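Local coordinates for SusD superfamily protein (Parabacteroides distasonis, PDB 3OTN) that probably binds carbohydrate or other nutrients at the outer membrane, at residues W355-E369 with V410-K423. Sequence-based numbering, arbitrary orientation.
Sequences WSVYRYTDVLLMYAE and VWDQRYFDLCYENK. With EDO (1,2-ethanediol), chain S.
D362 receives two basic side chains from 410-423, one on each carboxylate oxygen. R414 comes end-on, NH1 and NH2 both 3.0 Å from D362 OD1, its guanidinium turned 47° from the carboxylate. K423 NZ meets D362 OD2 nearly head-on at 2.8 Å and also donates to V357 O at 2.6 Å, so one ammonium ties the helix to the corner before it. A chi1 of -170° sets D362 CG opposite the backbone N and brings the short carboxylate between the two cations. Were an alanine here, R414 and K423 would probably lose the anion they share, leaving R414 to D427 and K423 to V357 O.

R359, extended from CG to NE, grips E421 side-on: NE reaches OE1 and NH2 reaches OE2, both at 2.8 Å, the two flat groups 25° from coplanar. L418 lays CD2 over a face of this guanidinium and CD1 over one of R414's; methyls suit these faces because the N-H groups point out at the edges. Between the antiparallel helices L365 is a knob among V410, Q413, R414 and L418, while the small A368 CB packs on V410 CG2 at 3.8 Å. Farther along, W411 NE1 donates to E369 OE2 from above the carboxylate plane.

A second shell positions these groups: R430 holds E369, K338 holds E421, and E248 holds R359. The helices thus pair through the leucine knob and the D362-R414 bridge, whose directed bonds probably add specificity, while R359-E421 and K423 join strand and corner to the following loop.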
loop_
_atom_site.group_PDB
_atom_site.type_symbol
_atom_site.label_atom_id
_atom_site.label_comp_id
_atom_site.label_asym_id
_atom_site.label_seq_id
_atom_site.Cartn_x
_atom_site.Cartn_y
_atom_site.Cartn_z
ATOM N N TRP A 355 -8.463 5.375 -1.061
ATOM C CA TRP A 355 -7.165 4.751 -1.409
ATOM C C TRP A 355 -7.073 3.364 -0.759
ATOM O O TRP A 355 -7.196 3.234 0.454
ATOM C CB TRP A 355 -6.013 5.631 -0.970
ATOM C CG TRP A 355 -4.633 5.064 -1.132
ATOM C CD1 TRP A 355 -3.866 4.477 -0.152
ATOM C CD2 TRP A 355 -3.855 4.995 -2.334
ATOM N NE1 TRP A 355 -2.664 4.095 -0.664
ATOM C CE2 TRP A 355 -2.622 4.398 -1.995
ATOM C CE3 TRP A 355 -4.058 5.428 -3.650
ATOM C CZ2 TRP A 355 -1.611 4.194 -2.924
ATOM C CZ3 TRP A 355 -3.040 5.237 -4.582
ATOM C CH2 TRP A 355 -1.834 4.620 -4.205
ATOM N N SER A 356 -6.859 2.333 -1.565
ATOM C CA SER A 356 -6.792 0.972 -1.036
ATOM C C SER A 356 -5.567 0.630 -0.203
ATOM O O SER A 356 -4.456 1.014 -0.542
ATOM C CB SER A 356 -6.880 -0.025 -2.170
ATOM O OG SER A 356 -8.150 0.046 -2.706
ATOM N N VAL A 357 -5.793 -0.084 0.895
ATOM C CA VAL A 357 -4.733 -0.785 1.623
ATOM C C VAL A 357 -4.739 -2.273 1.199
ATOM O O VAL A 357 -3.686 -2.825 0.893
ATOM C CB VAL A 357 -4.911 -0.633 3.168
ATOM C CG1 VAL A 357 -3.915 -1.490 3.934
ATOM C CG2 VAL A 357 -4.786 0.826 3.560
ATOM N N TYR A 358 -5.904 -2.913 1.204
ATOM C CA TYR A 358 -6.066 -4.275 0.619
ATOM C C TYR A 358 -7.297 -4.331 -0.259
ATOM O O TYR A 358 -8.367 -3.876 0.146
ATOM C CB TYR A 358 -6.171 -5.387 1.686
ATOM C CG TYR A 358 -4.848 -5.663 2.331
ATOM C CD1 TYR A 358 -3.848 -6.305 1.633
ATOM C CD2 TYR A 358 -4.573 -5.226 3.619
ATOM C CE1 TYR A 358 -2.595 -6.507 2.191
ATOM C CE2 TYR A 358 -3.326 -5.426 4.183
ATOM C CZ TYR A 358 -2.351 -6.076 3.459
ATOM O OH TYR A 358 -1.122 -6.255 3.983
ATOM N N ARG A 359 -7.150 -4.911 -1.441
ATOM C CA ARG A 359 -8.268 -5.242 -2.309
ATOM C C ARG A 359 -8.163 -6.710 -2.740
ATOM O O ARG A 359 -7.138 -7.339 -2.603
ATOM C CB ARG A 359 -8.360 -4.297 -3.502
ATOM C CG ARG A 359 -7.247 -4.395 -4.548
ATOM C CD ARG A 359 -7.526 -3.374 -5.601
ATOM N NE ARG A 359 -6.531 -3.266 -6.685
ATOM C CZ ARG A 359 -6.686 -3.704 -7.937
ATOM N NH1 ARG A 359 -7.783 -4.371 -8.301
ATOM N NH2 ARG A 359 -5.743 -3.444 -8.865
ATOM N N TYR A 360 -9.265 -7.259 -3.196
ATOM C CA TYR A 360 -9.358 -8.689 -3.502
ATOM C C TYR A 360 -8.360 -9.186 -4.526
ATOM O O TYR A 360 -7.826 -10.306 -4.376
ATOM C CB TYR A 360 -10.778 -8.984 -3.966
ATOM C CG TYR A 360 -11.213 -10.425 -4.024
ATOM C CD1 TYR A 360 -11.005 -11.282 -2.961
ATOM C CD2 TYR A 360 -11.955 -10.878 -5.099
ATOM C CE1 TYR A 360 -11.483 -12.570 -3.000
ATOM C CE2 TYR A 360 -12.437 -12.162 -5.148
ATOM C CZ TYR A 360 -12.203 -12.998 -4.101
ATOM O OH TYR A 360 -12.665 -14.268 -4.157
ATOM N N THR A 361 -8.067 -8.386 -5.551
ATOM C CA THR A 361 -7.049 -8.829 -6.555
ATOM C C THR A 361 -5.696 -9.182 -5.917
ATOM O O THR A 361 -5.104 -10.218 -6.240
ATOM C CB THR A 361 -6.859 -7.834 -7.717
ATOM O OG1 THR A 361 -8.071 -7.736 -8.462
ATOM C CG2 THR A 361 -5.720 -8.286 -8.676
ATOM N N ASP A 362 -5.246 -8.346 -4.983
ATOM C CA ASP A 362 -4.007 -8.551 -4.226
ATOM C C ASP A 362 -4.101 -9.853 -3.432
ATOM O O ASP A 362 -3.193 -10.665 -3.467
ATOM C CB ASP A 362 -3.819 -7.366 -3.271
ATOM C CG ASP A 362 -2.441 -7.307 -2.581
ATOM O OD1 ASP A 362 -1.527 -8.166 -2.777
ATOM O OD2 ASP A 362 -2.284 -6.315 -1.814
ATOM N N VAL A 363 -5.239 -10.077 -2.790
ATOM C CA VAL A 363 -5.415 -11.275 -1.972
ATOM C C VAL A 363 -5.364 -12.538 -2.853
ATOM O O VAL A 363 -4.743 -13.510 -2.464
ATOM C CB VAL A 363 -6.679 -11.245 -1.130
ATOM C CG1 VAL A 363 -6.861 -12.595 -0.384
ATOM C CG2 VAL A 363 -6.627 -10.087 -0.136
ATOM N N LEU A 364 -6.033 -12.520 -4.003
ATOM C CA LEU A 364 -5.974 -13.637 -4.957
ATOM C C LEU A 364 -4.523 -13.957 -5.409
ATOM O O LEU A 364 -4.089 -15.124 -5.414
ATOM C CB LEU A 364 -6.826 -13.333 -6.188
ATOM C CG LEU A 364 -8.344 -13.157 -6.022
ATOM C CD1 LEU A 364 -9.051 -13.125 -7.374
ATOM C CD2 LEU A 364 -8.900 -14.264 -5.146
ATOM N N LEU A 365 -3.768 -12.926 -5.759
ATOM C CA LEU A 365 -2.387 -13.145 -6.187
ATOM C C LEU A 365 -1.511 -13.577 -4.996
ATOM O O LEU A 365 -0.599 -14.356 -5.180
ATOM C CB LEU A 365 -1.838 -11.896 -6.862
ATOM C CG LEU A 365 -2.497 -11.589 -8.214
ATOM C CD1 LEU A 365 -2.135 -10.164 -8.645
ATOM C CD2 LEU A 365 -2.020 -12.602 -9.258
HETATM N N MSE A 366 -1.787 -13.089 -3.780
HETATM C CA MSE A 366 -1.109 -13.603 -2.573
HETATM C C MSE A 366 -1.414 -15.070 -2.335
HETATM O O MSE A 366 -0.514 -15.806 -1.952
HETATM C CB MSE A 366 -1.449 -12.776 -1.328
HETATM C CG MSE A 366 -0.825 -11.398 -1.338
HETATM SE SE MSE A 366 -0.886 -10.613 0.447
HETATM C CE MSE A 366 -2.780 -10.417 0.657
ATOM N N TYR A 367 -2.660 -15.501 -2.585
ATOM C CA TYR A 367 -2.971 -16.937 -2.530
ATOM C C TYR A 367 -2.140 -17.733 -3.539
ATOM O O TYR A 367 -1.499 -18.724 -3.144
ATOM C CB TYR A 367 -4.461 -17.283 -2.725
ATOM C CG TYR A 367 -4.675 -18.805 -2.702
ATOM C CD1 TYR A 367 -4.754 -19.506 -1.503
ATOM C CD2 TYR A 367 -4.737 -19.537 -3.887
ATOM C CE1 TYR A 367 -4.892 -20.909 -1.491
ATOM C CE2 TYR A 367 -4.897 -20.918 -3.883
ATOM C CZ TYR A 367 -4.968 -21.593 -2.672
ATOM O OH TYR A 367 -5.113 -22.949 -2.675
ATOM N N ALA A 368 -2.174 -17.342 -4.821
ATOM C CA ALA A 368 -1.395 -18.038 -5.875
ATOM C C ALA A 368 0.090 -18.123 -5.508
ATOM O O ALA A 368 0.711 -19.174 -5.687
ATOM C CB ALA A 368 -1.552 -17.371 -7.250
ATOM N N GLU A 369 0.647 -17.024 -5.006
ATOM C CA GLU A 369 2.069 -16.989 -4.648
ATOM C C GLU A 369 2.395 -17.913 -3.491
ATOM O O GLU A 369 3.298 -18.730 -3.585
ATOM C CB GLU A 369 2.553 -15.551 -4.382
ATOM C CG GLU A 369 4.063 -15.502 -4.082
ATOM C CD GLU A 369 4.672 -14.091 -4.068
ATOM O OE1 GLU A 369 3.951 -13.123 -4.296
ATOM O OE2 GLU A 369 5.902 -13.979 -3.866
ATOM N N VAL A 410 2.766 -15.001 -11.713
ATOM C CA VAL A 410 2.038 -14.370 -10.567
ATOM C C VAL A 410 2.687 -13.025 -10.228
ATOM O O VAL A 410 2.019 -12.003 -10.127
ATOM C CB VAL A 410 2.037 -15.291 -9.330
ATOM C CG1 VAL A 410 1.498 -14.571 -8.095
ATOM C CG2 VAL A 410 1.255 -16.592 -9.623
ATOM N N TRP A 411 4.017 -13.027 -10.126
ATOM C CA TRP A 411 4.764 -11.795 -9.939
ATOM C C TRP A 411 4.432 -10.796 -11.052
ATOM O O TRP A 411 4.143 -9.630 -10.761
ATOM C CB TRP A 411 6.257 -12.036 -9.890
ATOM C CG TRP A 411 6.760 -12.695 -8.644
ATOM C CD1 TRP A 411 6.096 -12.857 -7.436
ATOM C CD2 TRP A 411 8.047 -13.264 -8.467
ATOM N NE1 TRP A 411 6.911 -13.497 -6.540
ATOM C CE2 TRP A 411 8.108 -13.771 -7.144
ATOM C CE3 TRP A 411 9.160 -13.424 -9.305
ATOM C CZ2 TRP A 411 9.255 -14.391 -6.632
ATOM C CZ3 TRP A 411 10.307 -14.046 -8.788
ATOM C CH2 TRP A 411 10.332 -14.529 -7.471
ATOM N N ASP A 412 4.436 -11.256 -12.310
ATOM C CA ASP A 412 4.128 -10.372 -13.430
ATOM C C ASP A 412 2.773 -9.679 -13.226
ATOM O O ASP A 412 2.654 -8.432 -13.357
ATOM C CB ASP A 412 4.113 -11.114 -14.769
ATOM C CG ASP A 412 5.510 -11.272 -15.407
ATOM O OD1 ASP A 412 6.563 -10.930 -14.805
ATOM O OD2 ASP A 412 5.543 -11.764 -16.550
ATOM N N GLN A 413 1.750 -10.467 -12.904
ATOM C CA GLN A 413 0.436 -9.889 -12.703
ATOM C C GLN A 413 0.377 -8.956 -11.492
ATOM O O GLN A 413 -0.400 -8.013 -11.502
ATOM C CB GLN A 413 -0.674 -10.948 -12.682
ATOM C CG GLN A 413 -0.773 -11.754 -13.974
ATOM C CD GLN A 413 -0.817 -10.877 -15.211
ATOM O OE1 GLN A 413 -1.450 -9.827 -15.200
ATOM N NE2 GLN A 413 -0.143 -11.294 -16.274
ATOM N N ARG A 414 1.216 -9.187 -10.482
ATOM C CA ARG A 414 1.332 -8.259 -9.386
ATOM C C ARG A 414 1.875 -6.912 -9.887
ATOM O O ARG A 414 1.350 -5.861 -9.516
ATOM C CB ARG A 414 2.203 -8.812 -8.268
ATOM C CG ARG A 414 1.525 -9.972 -7.505
ATOM C CD ARG A 414 2.358 -10.385 -6.281
ATOM N NE ARG A 414 2.306 -9.309 -5.306
ATOM C CZ ARG A 414 1.288 -9.058 -4.505
ATOM N NH1 ARG A 414 0.230 -9.859 -4.462
ATOM N NH2 ARG A 414 1.340 -8.013 -3.702
ATOM N N TYR A 415 2.943 -6.945 -10.691
ATOM C CA TYR A 415 3.502 -5.719 -11.235
ATOM C C TYR A 415 2.459 -5.019 -12.129
ATOM O O TYR A 415 2.188 -3.827 -11.975
ATOM C CB TYR A 415 4.755 -5.979 -12.073
ATOM C CG TYR A 415 6.059 -6.066 -11.278
ATOM C CD1 TYR A 415 6.312 -7.131 -10.411
ATOM C CD2 TYR A 415 7.058 -5.114 -11.445
ATOM C CE1 TYR A 415 7.528 -7.243 -9.723
ATOM C CE2 TYR A 415 8.258 -5.212 -10.767
ATOM C CZ TYR A 415 8.501 -6.269 -9.926
ATOM O OH TYR A 415 9.690 -6.317 -9.259
ATOM N N PHE A 416 1.876 -5.779 -13.043
ATOM C CA PHE A 416 1.010 -5.201 -14.052
ATOM C C PHE A 416 -0.340 -4.745 -13.524
ATOM O O PHE A 416 -0.831 -3.697 -13.971
ATOM C CB PHE A 416 0.829 -6.126 -15.235
ATOM C CG PHE A 416 2.136 -6.441 -15.991
ATOM C CD1 PHE A 416 3.039 -5.428 -16.344
ATOM C CD2 PHE A 416 2.416 -7.729 -16.377
ATOM C CE1 PHE A 416 4.221 -5.736 -17.050
ATOM C CE2 PHE A 416 3.590 -8.043 -17.087
ATOM C CZ PHE A 416 4.481 -7.036 -17.419
ATOM N N ASP A 417 -0.948 -5.526 -12.639
ATOM C CA ASP A 417 -2.292 -5.239 -12.136
ATOM C C ASP A 417 -2.298 -4.313 -10.930
ATOM O O ASP A 417 -3.209 -3.479 -10.788
ATOM C CB ASP A 417 -3.054 -6.527 -11.784
ATOM C CG ASP A 417 -4.478 -6.516 -12.292
ATOM O OD1 ASP A 417 -4.605 -6.380 -13.524
ATOM O OD2 ASP A 417 -5.446 -6.613 -11.484
ATOM N N LEU A 418 -1.301 -4.469 -10.057
ATOM C CA LEU A 418 -1.215 -3.657 -8.842
ATOM C C LEU A 418 -0.246 -2.458 -8.902
ATOM O O LEU A 418 0.092 -1.878 -7.871
ATOM C CB LEU A 418 -0.865 -4.561 -7.655
ATOM C CG LEU A 418 -1.708 -5.852 -7.566
ATOM C CD1 LEU A 418 -1.215 -6.708 -6.401
ATOM C CD2 LEU A 418 -3.189 -5.492 -7.401
ATOM N N CYS A 419 0.213 -2.073 -10.087
ATOM C CA CYS A 419 1.186 -0.997 -10.169
ATOM C C CYS A 419 0.685 0.305 -9.552
ATOM O O CYS A 419 -0.474 0.665 -9.728
ATOM C CB CYS A 419 1.598 -0.724 -11.618
ATOM S SG CYS A 419 0.211 -0.455 -12.793
ATOM N N TYR A 420 1.599 0.997 -8.868
ATOM C CA TYR A 420 1.387 2.306 -8.284
ATOM C C TYR A 420 0.389 2.299 -7.145
ATOM O O TYR A 420 -0.179 3.350 -6.833
ATOM C CB TYR A 420 1.042 3.347 -9.367
ATOM C CG TYR A 420 2.073 3.285 -10.509
ATOM C CD1 TYR A 420 3.415 3.543 -10.258
ATOM C CD2 TYR A 420 1.710 2.915 -11.787
ATOM C CE1 TYR A 420 4.371 3.456 -11.271
ATOM C CE2 TYR A 420 2.669 2.812 -12.816
ATOM C CZ TYR A 420 3.995 3.086 -12.537
ATOM O OH TYR A 420 4.970 3.012 -13.522
ATOM N N GLU A 421 0.194 1.123 -6.534
ATOM C CA GLU A 421 -0.710 0.932 -5.376
ATOM C C GLU A 421 0.047 0.641 -4.086
ATOM O O GLU A 421 -0.533 0.123 -3.124
ATOM C CB GLU A 421 -1.686 -0.228 -5.660
ATOM C CG GLU A 421 -2.691 0.011 -6.759
ATOM C CD GLU A 421 -3.616 -1.221 -7.029
ATOM O OE1 GLU A 421 -4.166 -1.797 -6.081
ATOM O OE2 GLU A 421 -3.775 -1.598 -8.200
ATOM N N ASN A 422 1.336 0.986 -4.048
ATOM C CA ASN A 422 2.177 0.815 -2.865
ATOM C C ASN A 422 2.365 -0.650 -2.481
ATOM O O ASN A 422 2.407 -0.995 -1.290
ATOM C CB ASN A 422 1.632 1.667 -1.661
ATOM C CG ASN A 422 2.076 3.158 -1.682
ATOM O OD1 ASN A 422 1.855 3.862 -0.699
ATOM N ND2 ASN A 422 2.642 3.644 -2.796
ATOM N N LYS A 423 2.452 -1.532 -3.477
ATOM C CA LYS A 423 2.692 -2.985 -3.241
ATOM C C LYS A 423 4.015 -3.489 -3.777
ATOM O O LYS A 423 4.603 -4.423 -3.218
ATOM C CB LYS A 423 1.585 -3.833 -3.914
ATOM C CG LYS A 423 0.181 -3.537 -3.459
ATOM C CD LYS A 423 -0.011 -3.827 -1.990
ATOM C CE LYS A 423 -1.402 -3.374 -1.528
ATOM N NZ LYS A 423 -1.717 -4.060 -0.279
HETATM C C1 EDO S . -11.744 -17.431 -7.343
HETATM O O1 EDO S . -11.540 -18.319 -8.448
HETATM C C2 EDO S . -11.871 -16.001 -7.852
HETATM O O2 EDO S . -12.755 -15.269 -6.993
HETATM O O HOH W 1 -0.127 3.540 1.135
HETATM O O HOH W 2 -3.347 0.513 -2.683
HETATM O O HOH W 3 -6.991 -4.360 -11.339
#